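Local coordinates for protein OS-9 homolog (Saccharomyces cerevisiae, PDB 2YMA) that serves as a homodimeric lectin in the HRD1 ubiquitin ligase complex, targeting misfolded glycoproteins of the endoplasmic reticulum lumen for degradation, at residues E33-D41 and W87-D96; R69-H77 and N128-D136. All blocks are in the same frame, centred on the assembly; numbering follows the deposited sequence.

Contact 1. Residues E33-D41 and W87-D96; sequences ERDKLMVTD and WLAEVVDMKD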
loop_
_atom_site.group_PDB
_atom_site.type_symbol
_atom_site.label_atom_id
_atom_site.label_comp_id
_atom_site.label_asym_id
_atom_site.label_seq_id
_atom_site.Cartn_x
_atom_site.Cartn_y
_atom_site.Cartn_z
ATOM N N GLU A 33 -8.109 8.792 12.748
ATOM C CA GLU A 33 -6.697 8.538 12.478
ATOM C C GLU A 33 -6.363 7.043 12.448
ATOM O O GLU A 33 -7.169 6.202 12.864
ATOM C CB GLU A 33 -5.833 9.227 13.532
ATOM C CG GLU A 33 -6.067 10.718 13.629
ATOM C CD GLU A 33 -5.212 11.363 14.695
ATOM O OE1 GLU A 33 -4.247 10.712 15.152
ATOM O OE2 GLU A 33 -5.504 12.518 15.075
ATOM N N ARG A 34 -5.163 6.711 11.973
ATOM C CA ARG A 34 -4.860 5.315 11.672
ATOM C C ARG A 34 -4.127 4.549 12.755
ATOM O O ARG A 34 -3.433 5.120 13.590
ATOM C CB ARG A 34 -4.143 5.166 10.334
ATOM C CG ARG A 34 -2.996 6.075 10.157
ATOM C CD ARG A 34 -2.324 5.871 8.814
ATOM N NE ARG A 34 -0.987 6.455 8.872
ATOM C CZ ARG A 34 -0.680 7.649 8.388
ATOM N NH1 ARG A 34 -1.600 8.367 7.765
ATOM N NH2 ARG A 34 0.550 8.117 8.509
ATOM N N ASP A 35 -4.315 3.234 12.725
ATOM C CA ASP A 35 -3.676 2.332 13.655
ATOM C C ASP A 35 -2.170 2.315 13.374
ATOM O O ASP A 35 -1.757 2.480 12.235
ATOM C CB ASP A 35 -4.296 0.931 13.517
ATOM C CG ASP A 35 -5.817 0.914 13.802
ATOM O OD1 ASP A 35 -6.271 1.546 14.784
ATOM O OD2 ASP A 35 -6.567 0.253 13.050
ATOM N N LYS A 36 -1.367 2.163 14.429
ATOM C CA LYS A 36 0.085 2.032 14.346
ATOM C C LYS A 36 0.473 0.737 15.033
ATOM O O LYS A 36 -0.340 0.138 15.739
ATOM C CB LYS A 36 0.785 3.121 15.160
ATOM C CG LYS A 36 0.948 4.467 14.540
ATOM C CD LYS A 36 1.845 5.291 15.465
ATOM C CE LYS A 36 2.143 6.659 14.893
ATOM N NZ LYS A 36 2.960 7.459 15.836
ATOM N N LEU A 37 1.735 0.345 14.872
ATOM C CA LEU A 37 2.307 -0.766 15.632
ATOM C C LEU A 37 3.525 -0.284 16.419
ATOM O O LEU A 37 4.317 0.536 15.932
ATOM C CB LEU A 37 2.738 -1.912 14.709
ATOM C CG LEU A 37 1.632 -2.602 13.911
ATOM C CD1 LEU A 37 2.214 -3.568 12.897
ATOM C CD2 LEU A 37 0.591 -3.268 14.817
ATOM N N MET A 38 3.689 -0.805 17.629
ATOM C CA MET A 38 4.825 -0.408 18.457
ATOM C C MET A 38 5.670 -1.581 18.931
ATOM O O MET A 38 5.171 -2.517 19.572
ATOM C CB MET A 38 4.372 0.397 19.669
ATOM C CG MET A 38 5.538 0.819 20.546
ATOM S SD MET A 38 5.011 1.714 22.017
ATOM C CE MET A 38 4.098 0.435 22.890
ATOM N N VAL A 39 6.960 -1.505 18.631
ATOM C CA VAL A 39 7.892 -2.555 19.012
ATOM C C VAL A 39 8.576 -2.164 20.309
ATOM O O VAL A 39 9.098 -1.055 20.428
ATOM C CB VAL A 39 8.944 -2.801 17.911
ATOM C CG1 VAL A 39 9.941 -3.858 18.350
ATOM C CG2 VAL A 39 8.248 -3.235 16.631
ATOM N N THR A 40 8.550 -3.063 21.288
ATOM C CA THR A 40 9.180 -2.816 22.589
ATOM C C THR A 40 10.332 -3.794 22.820
ATOM O O THR A 40 11.096 -3.657 23.769
ATOM C CB THR A 40 8.163 -2.925 23.742
ATOM O OG1 THR A 40 7.637 -4.258 23.797
ATOM C CG2 THR A 40 7.003 -1.953 23.519
ATOM N N ASP A 41 10.464 -4.761 21.919
ATOM C CA ASP A 41 11.485 -5.803 22.005
ATOM C C ASP A 41 12.874 -5.259 21.648
ATOM O O ASP A 41 13.072 -4.714 20.564
ATOM C CB ASP A 41 11.103 -6.939 21.049
ATOM C CG ASP A 41 11.936 -8.192 21.243
ATOM O OD1 ASP A 41 13.026 -8.118 21.861
ATOM O OD2 ASP A 41 11.492 -9.257 20.756
ATOM N N TRP A 87 -2.710 -3.903 3.628
ATOM C CA TRP A 87 -2.887 -3.108 4.837
ATOM C C TRP A 87 -1.512 -2.608 5.271
ATOM O O TRP A 87 -0.546 -3.377 5.282
ATOM C CB TRP A 87 -3.541 -3.983 5.923
ATOM C CG TRP A 87 -3.811 -3.299 7.262
ATOM C CD1 TRP A 87 -4.928 -2.575 7.615
ATOM C CD2 TRP A 87 -2.962 -3.305 8.419
ATOM N NE1 TRP A 87 -4.817 -2.133 8.915
ATOM C CE2 TRP A 87 -3.624 -2.565 9.430
ATOM C CE3 TRP A 87 -1.706 -3.866 8.702
ATOM C CZ2 TRP A 87 -3.068 -2.366 10.700
ATOM C CZ3 TRP A 87 -1.157 -3.672 9.970
ATOM C CH2 TRP A 87 -1.837 -2.924 10.949
ATOM N N LEU A 88 -1.413 -1.325 5.609
ATOM C CA LEU A 88 -0.120 -0.711 5.936
ATOM C C LEU A 88 -0.187 -0.021 7.273
ATOM O O LEU A 88 -1.212 0.555 7.627
ATOM C CB LEU A 88 0.255 0.396 4.941
ATOM C CG LEU A 88 0.249 0.324 3.428
ATOM C CD1 LEU A 88 -1.154 0.060 2.907
ATOM C CD2 LEU A 88 0.763 1.668 2.935
ATOM N N ALA A 89 0.934 -0.009 7.979
ATOM C CA ALA A 89 1.023 0.691 9.252
ATOM C C ALA A 89 2.460 1.081 9.554
ATOM O O ALA A 89 3.404 0.331 9.241
ATOM C CB ALA A 89 0.454 -0.183 10.378
ATOM N N GLU A 90 2.628 2.265 10.140
ATOM C CA GLU A 90 3.926 2.668 10.661
ATOM C C GLU A 90 4.280 1.772 11.836
ATOM O O GLU A 90 3.426 1.434 12.672
ATOM C CB GLU A 90 3.915 4.121 11.146
ATOM C CG GLU A 90 3.611 5.159 10.084
ATOM C CD GLU A 90 3.765 6.580 10.612
ATOM O OE1 GLU A 90 4.358 6.755 11.700
ATOM O OE2 GLU A 90 3.296 7.522 9.937
ATOM N N VAL A 91 5.542 1.377 11.893
ATOM C CA VAL A 91 6.072 0.708 13.066
ATOM C C VAL A 91 6.945 1.713 13.808
ATOM O O VAL A 91 7.930 2.224 13.262
ATOM C CB VAL A 91 6.875 -0.542 12.680
ATOM C CG1 VAL A 91 7.563 -1.124 13.892
ATOM C CG2 VAL A 91 5.957 -1.573 12.021
ATOM N N VAL A 92 6.559 2.037 15.037
ATOM C CA VAL A 92 7.337 2.973 15.844
ATOM C C VAL A 92 7.890 2.270 17.077
ATOM O O VAL A 92 7.418 1.193 17.445
ATOM C CB VAL A 92 6.498 4.195 16.294
ATOM C CG1 VAL A 92 5.900 4.913 15.087
ATOM C CG2 VAL A 92 5.404 3.766 17.280
ATOM N N ASP A 93 8.891 2.884 17.709
ATOM C CA ASP A 93 9.386 2.404 19.000
ATOM C C ASP A 93 8.677 3.086 20.165
ATOM O O ASP A 93 7.704 3.817 19.978
ATOM C CB ASP A 93 10.893 2.613 19.129
ATOM C CG ASP A 93 11.282 4.079 19.104
ATOM O OD1 ASP A 93 10.403 4.933 19.361
ATOM O OD2 ASP A 93 12.470 4.374 18.829
ATOM N N MET A 94 9.184 2.854 21.370
ATOM C CA MET A 94 8.528 3.348 22.578
ATOM C C MET A 94 8.599 4.862 22.752
ATOM O O MET A 94 7.903 5.427 23.600
ATOM C CB MET A 94 9.101 2.659 23.808
ATOM C CG MET A 94 8.617 1.234 23.968
ATOM S SD MET A 94 9.222 0.542 25.515
ATOM C CE MET A 94 10.948 0.283 25.121
ATOM N N LYS A 95 9.444 5.511 21.960
ATOM C CA LYS A 95 9.509 6.971 21.953
ATOM C C LYS A 95 8.862 7.528 20.679
ATOM O O LYS A 95 9.176 8.642 20.234
ATOM C CB LYS A 95 10.957 7.459 22.104
ATOM N N ASP A 96 7.959 6.732 20.104
ATOM C CA ASP A 96 7.194 7.105 18.914
ATOM C C ASP A 96 8.034 7.525 17.704
ATOM O O ASP A 96 7.613 8.353 16.887
ATOM C CB ASP A 96 6.165 8.187 19.244
ATOM C CG ASP A 96 4.959 8.126 18.332
ATOM O OD1 ASP A 96 4.536 7.000 17.990
ATOM O OD2 ASP A 96 4.443 9.196 17.947
HETATM O O HOH W 1 -6.643 -0.694 10.575
HETATM O O HOH W 2 0.214 3.604 10.797
#
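K36 reaches D96 because its CG lies anti to the carbonyl carbon, beside the backbone N (chi1 -82°), and the rest of the chain is fully extended. D96 completes the pair by placing CG anti to its own backbone N, so that K36 NZ meets D96 OD1 at 2.7 Å on the syn side of the carboxylate. The two side chains cross at about a right angle. E90 OE1 stays 4.4 Å from K36 NZ, a charged neighbour rather than a partner. E90 OE2 faces the edge of the R34 guanidinium, but the position of R34 NH2 is uncertain; R34 NH1 is held by N126 O and N123 O.

The strands that carry these charges, 36-39 and 87-92, run parallel at 22°, illustrating a beta-alpha-beta crossover: helix 52-67 links them and packs on the face that bears L37. The ladder alternates between strands. L37 N donates to E90 O at 3.0 Å, V92 N to L37 O at 2.8 Å, and V39 N to V92 O at 3.0 Å. A water extends it, donating to D35 O and accepting from E90 N. On the helix side, V39 CG2 meets V91 CG1 at 3.5 Å, while F58 of the helix touches both L37 and V39. At the far end the T40 methyl CG2 lies against M94 CG at 3.6 Å.

L37, V39 and V91 thus make the helix side apolar, whereas the other face mixes the K36-D96 bridge with M38 and V92; there K36, bound to D96 and near E90, probably keeps its positive charge.

Contact 2. Residues R69-H77 and N128-D136; sequences RLVSLPNGH and NFLSYKIGD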
loop_
_atom_site.group_PDB
_atom_site.type_symbol
_atom_site.label_atom_id
_atom_site.label_comp_id
_atom_site.label_asym_id
_atom_site.label_seq_id
_atom_site.Cartn_x
_atom_site.Cartn_y
_atom_site.Cartn_z
ATOM N N ARG A 69 -9.911 -9.460 15.843
ATOM C CA ARG A 69 -10.797 -8.707 14.954
ATOM C C ARG A 69 -10.653 -7.189 15.135
ATOM O O ARG A 69 -11.641 -6.453 15.095
ATOM C CB ARG A 69 -12.262 -9.123 15.154
ATOM C CG ARG A 69 -12.640 -10.459 14.535
ATOM C CD ARG A 69 -13.992 -10.946 15.071
ATOM N NE ARG A 69 -13.857 -11.908 16.164
ATOM C CZ ARG A 69 -14.677 -11.978 17.208
ATOM N NH1 ARG A 69 -15.693 -11.136 17.308
ATOM N NH2 ARG A 69 -14.478 -12.886 18.152
ATOM N N LEU A 70 -9.421 -6.726 15.312
ATOM C CA LEU A 70 -9.161 -5.312 15.565
ATOM C C LEU A 70 -9.306 -4.439 14.323
ATOM O O LEU A 70 -9.540 -3.234 14.432
ATOM C CB LEU A 70 -7.756 -5.130 16.149
ATOM C CG LEU A 70 -7.516 -5.823 17.484
ATOM C CD1 LEU A 70 -6.107 -5.572 17.939
ATOM C CD2 LEU A 70 -8.520 -5.296 18.500
ATOM N N VAL A 71 -9.144 -5.016 13.138
ATOM C CA VAL A 71 -9.181 -4.165 11.960
ATOM C C VAL A 71 -10.431 -4.370 11.122
ATOM O O VAL A 71 -10.912 -5.494 10.914
ATOM C CB VAL A 71 -7.882 -4.212 11.069
ATOM C CG1 VAL A 71 -6.641 -4.554 11.865
ATOM C CG2 VAL A 71 -8.060 -5.093 9.882
ATOM N N SER A 72 -10.965 -3.250 10.661
ATOM C CA SER A 72 -12.131 -3.264 9.807
ATOM C C SER A 72 -11.832 -2.515 8.506
ATOM O O SER A 72 -11.034 -1.563 8.480
ATOM C CB SER A 72 -13.310 -2.619 10.530
ATOM O OG SER A 72 -13.045 -1.253 10.798
ATOM N N LEU A 73 -12.479 -2.971 7.438
ATOM C CA LEU A 73 -12.383 -2.370 6.116
ATOM C C LEU A 73 -12.940 -0.957 6.101
ATOM O O LEU A 73 -13.615 -0.525 7.038
ATOM C CB LEU A 73 -13.132 -3.239 5.100
ATOM C CG LEU A 73 -12.640 -4.690 5.095
ATOM C CD1 LEU A 73 -13.537 -5.568 4.241
ATOM C CD2 LEU A 73 -11.176 -4.749 4.623
ATOM N N PRO A 74 -12.632 -0.215 5.041
ATOM C CA PRO A 74 -13.110 1.162 4.926
ATOM C C PRO A 74 -14.631 1.236 4.826
ATOM O O PRO A 74 -15.191 2.284 5.127
ATOM C CB PRO A 74 -12.452 1.648 3.639
ATOM C CG PRO A 74 -11.233 0.816 3.512
ATOM C CD PRO A 74 -11.617 -0.536 4.027
ATOM N N ASN A 75 -15.286 0.155 4.419
ATOM C CA ASN A 75 -16.747 0.123 4.452
ATOM C C ASN A 75 -17.318 -0.037 5.866
ATOM O O ASN A 75 -18.526 0.001 6.050
ATOM C CB ASN A 75 -17.299 -0.983 3.549
ATOM C CG ASN A 75 -16.924 -2.362 4.031
ATOM O OD1 ASN A 75 -16.122 -2.513 4.960
ATOM N ND2 ASN A 75 -17.495 -3.386 3.397
ATOM N N GLY A 76 -16.458 -0.222 6.859
ATOM C CA GLY A 76 -16.921 -0.386 8.226
ATOM C C GLY A 76 -17.083 -1.845 8.621
ATOM O O GLY A 76 -17.292 -2.155 9.792
ATOM N N HIS A 77 -16.986 -2.744 7.644
ATOM C CA HIS A 77 -17.073 -4.178 7.905
ATOM C C HIS A 77 -15.778 -4.736 8.477
ATOM O O HIS A 77 -14.697 -4.440 7.968
ATOM C CB HIS A 77 -17.433 -4.943 6.630
ATOM C CG HIS A 77 -18.895 -4.913 6.303
ATOM N ND1 HIS A 77 -19.874 -4.944 7.271
ATOM C CD2 HIS A 77 -19.543 -4.847 5.114
ATOM C CE1 HIS A 77 -21.063 -4.900 6.696
ATOM N NE2 HIS A 77 -20.890 -4.840 5.387
ATOM N N ASN A 128 -5.112 3.062 6.647
ATOM C CA ASN A 128 -4.283 1.868 6.694
ATOM C C ASN A 128 -4.425 0.994 5.453
ATOM O O ASN A 128 -3.537 0.196 5.153
ATOM C CB ASN A 128 -4.629 1.026 7.946
ATOM C CG ASN A 128 -4.210 1.701 9.251
ATOM O OD1 ASN A 128 -5.050 2.220 9.994
ATOM N ND2 ASN A 128 -2.902 1.696 9.535
ATOM N N PHE A 129 -5.550 1.103 4.753
ATOM C CA PHE A 129 -5.767 0.272 3.569
ATOM C C PHE A 129 -5.386 0.957 2.277
ATOM O O PHE A 129 -5.802 2.076 2.003
ATOM C CB PHE A 129 -7.205 -0.199 3.462
ATOM C CG PHE A 129 -7.573 -1.235 4.459
ATOM C CD1 PHE A 129 -7.375 -2.574 4.186
ATOM C CD2 PHE A 129 -8.130 -0.872 5.676
ATOM C CE1 PHE A 129 -7.730 -3.539 5.123
ATOM C CE2 PHE A 129 -8.500 -1.829 6.596
ATOM C CZ PHE A 129 -8.293 -3.161 6.324
ATOM N N LEU A 130 -4.570 0.269 1.493
ATOM C CA LEU A 130 -4.294 0.683 0.132
ATOM C C LEU A 130 -5.380 0.075 -0.765
ATOM O O LEU A 130 -5.907 0.737 -1.664
ATOM C CB LEU A 130 -2.905 0.209 -0.297
ATOM C CG LEU A 130 -2.571 0.412 -1.772
ATOM C CD1 LEU A 130 -2.692 1.884 -2.140
ATOM C CD2 LEU A 130 -1.193 -0.125 -2.076
ATOM N N SER A 131 -5.732 -1.178 -0.487
ATOM C CA SER A 131 -6.715 -1.887 -1.280
ATOM C C SER A 131 -7.323 -3.048 -0.489
ATOM O O SER A 131 -6.758 -3.498 0.511
ATOM C CB SER A 131 -6.077 -2.397 -2.584
ATOM O OG SER A 131 -5.352 -3.604 -2.391
ATOM N N TYR A 132 -8.474 -3.534 -0.947
ATOM C CA TYR A 132 -9.111 -4.695 -0.334
ATOM C C TYR A 132 -10.088 -5.363 -1.292
ATOM O O TYR A 132 -10.446 -4.810 -2.326
ATOM C CB TYR A 132 -9.837 -4.304 0.957
ATOM C CG TYR A 132 -10.927 -3.297 0.733
ATOM C CD1 TYR A 132 -10.644 -1.938 0.694
ATOM C CD2 TYR A 132 -12.239 -3.702 0.544
ATOM C CE1 TYR A 132 -11.646 -1.012 0.485
ATOM C CE2 TYR A 132 -13.242 -2.787 0.337
ATOM C CZ TYR A 132 -12.943 -1.445 0.308
ATOM O OH TYR A 132 -13.953 -0.534 0.097
ATOM N N LYS A 133 -10.525 -6.557 -0.929
ATOM C CA LYS A 133 -11.440 -7.318 -1.754
ATOM C C LYS A 133 -12.264 -8.237 -0.868
ATOM O O LYS A 133 -11.728 -9.171 -0.272
ATOM C CB LYS A 133 -10.658 -8.140 -2.775
ATOM C CG LYS A 133 -11.529 -9.035 -3.650
ATOM C CD LYS A 133 -10.665 -10.007 -4.441
ATOM C CE LYS A 133 -11.458 -10.731 -5.525
ATOM N NZ LYS A 133 -11.707 -9.866 -6.712
ATOM N N ILE A 134 -13.562 -7.962 -0.770
ATOM C CA ILE A 134 -14.443 -8.739 0.094
ATOM C C ILE A 134 -14.787 -10.058 -0.579
ATOM O O ILE A 134 -15.371 -10.075 -1.661
ATOM C CB ILE A 134 -15.711 -7.947 0.469
ATOM C CG1 ILE A 134 -15.317 -6.672 1.221
ATOM C CG2 ILE A 134 -16.636 -8.790 1.326
ATOM C CD1 ILE A 134 -16.451 -6.011 1.974
ATOM N N GLY A 135 -14.392 -11.162 0.052
ATOM C CA GLY A 135 -14.546 -12.476 -0.550
ATOM C C GLY A 135 -15.702 -13.295 -0.003
ATOM O O GLY A 135 -16.674 -12.745 0.518
ATOM N N ASP A 136 -15.594 -14.616 -0.129
ATOM C CA ASP A 136 -16.621 -15.527 0.366
ATOM C C ASP A 136 -16.700 -15.487 1.890
ATOM O O ASP A 136 -17.560 -14.815 2.458
ATOM C CB ASP A 136 -16.344 -16.955 -0.110
#
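P74 sits in the corner made by the rings of F129 and Y132, on a strand broken by a classic beta bulge in which L130 and S131 both face V86. The chain also turns a corner at L130; bulge and corner together are consistent with both rings turning to the same loop. That loop, following helix 52-67, makes a type I turn from L73 to G76.

CH-pi contacts form the centre. P74 CD lies over one face of F129, 4.3 Å from the ring centroid, and over one face of Y132, 4.0 Å from that centroid. Y132 presents its ring to the proline by setting CG between its backbone N and carbonyl carbon (chi1 61°). W87 meets F129 edge-to-face from the side away from P74; Y132 also meets F115 of the second subunit, planes at about 50°.

Apolar packing extends the contact beside the proline. L73 divides its methyls, CD2 resting 3.7 Å from F129 CE1 and CD1 the same 3.7 Å from I134 CG1. V71 CG2 adds a looser touch, 4.1 Å from F129 CZ.

The amide side chain of N75 stands apart from this group, coming up against I134 CD1 from the opposite direction in a purely van der Waals approach.

Polar bonds belong to the loop itself and fix its shape. G76 N to L73 O closes the type I turn, and L73 N to H77 O brings the two ends of the loop together. N75 supplies an Asx turn: its OD1 accepts from H77 N at 2.8 Å, the donor standing 58° above the amide carbonyl plane.

The centres of the two contacts are about 19 Å apart, and both reach one mixed sheet, contact 2 through strand 129-133. Their segments alternate along the chain: 33-41, 69-77, 87-96, 128-136. Helix 52-67 falls between the first two, so contact 1 joins the ends of the crossover while contact 2 packs the loop leaving that helix. Strands 84-92 and 129-133 are antiparallel neighbours, and N128 ties the pair directly: its O probably accepts from L88 N, and its OD1 from D35 N. Contact 1 is centred about 6 Å from the chain's centre, contact 2 about 14 Å. Strand 129-133 reaches the second subunit, where K133 pairs with E113 of that chain, linking the sheet to the homodimer.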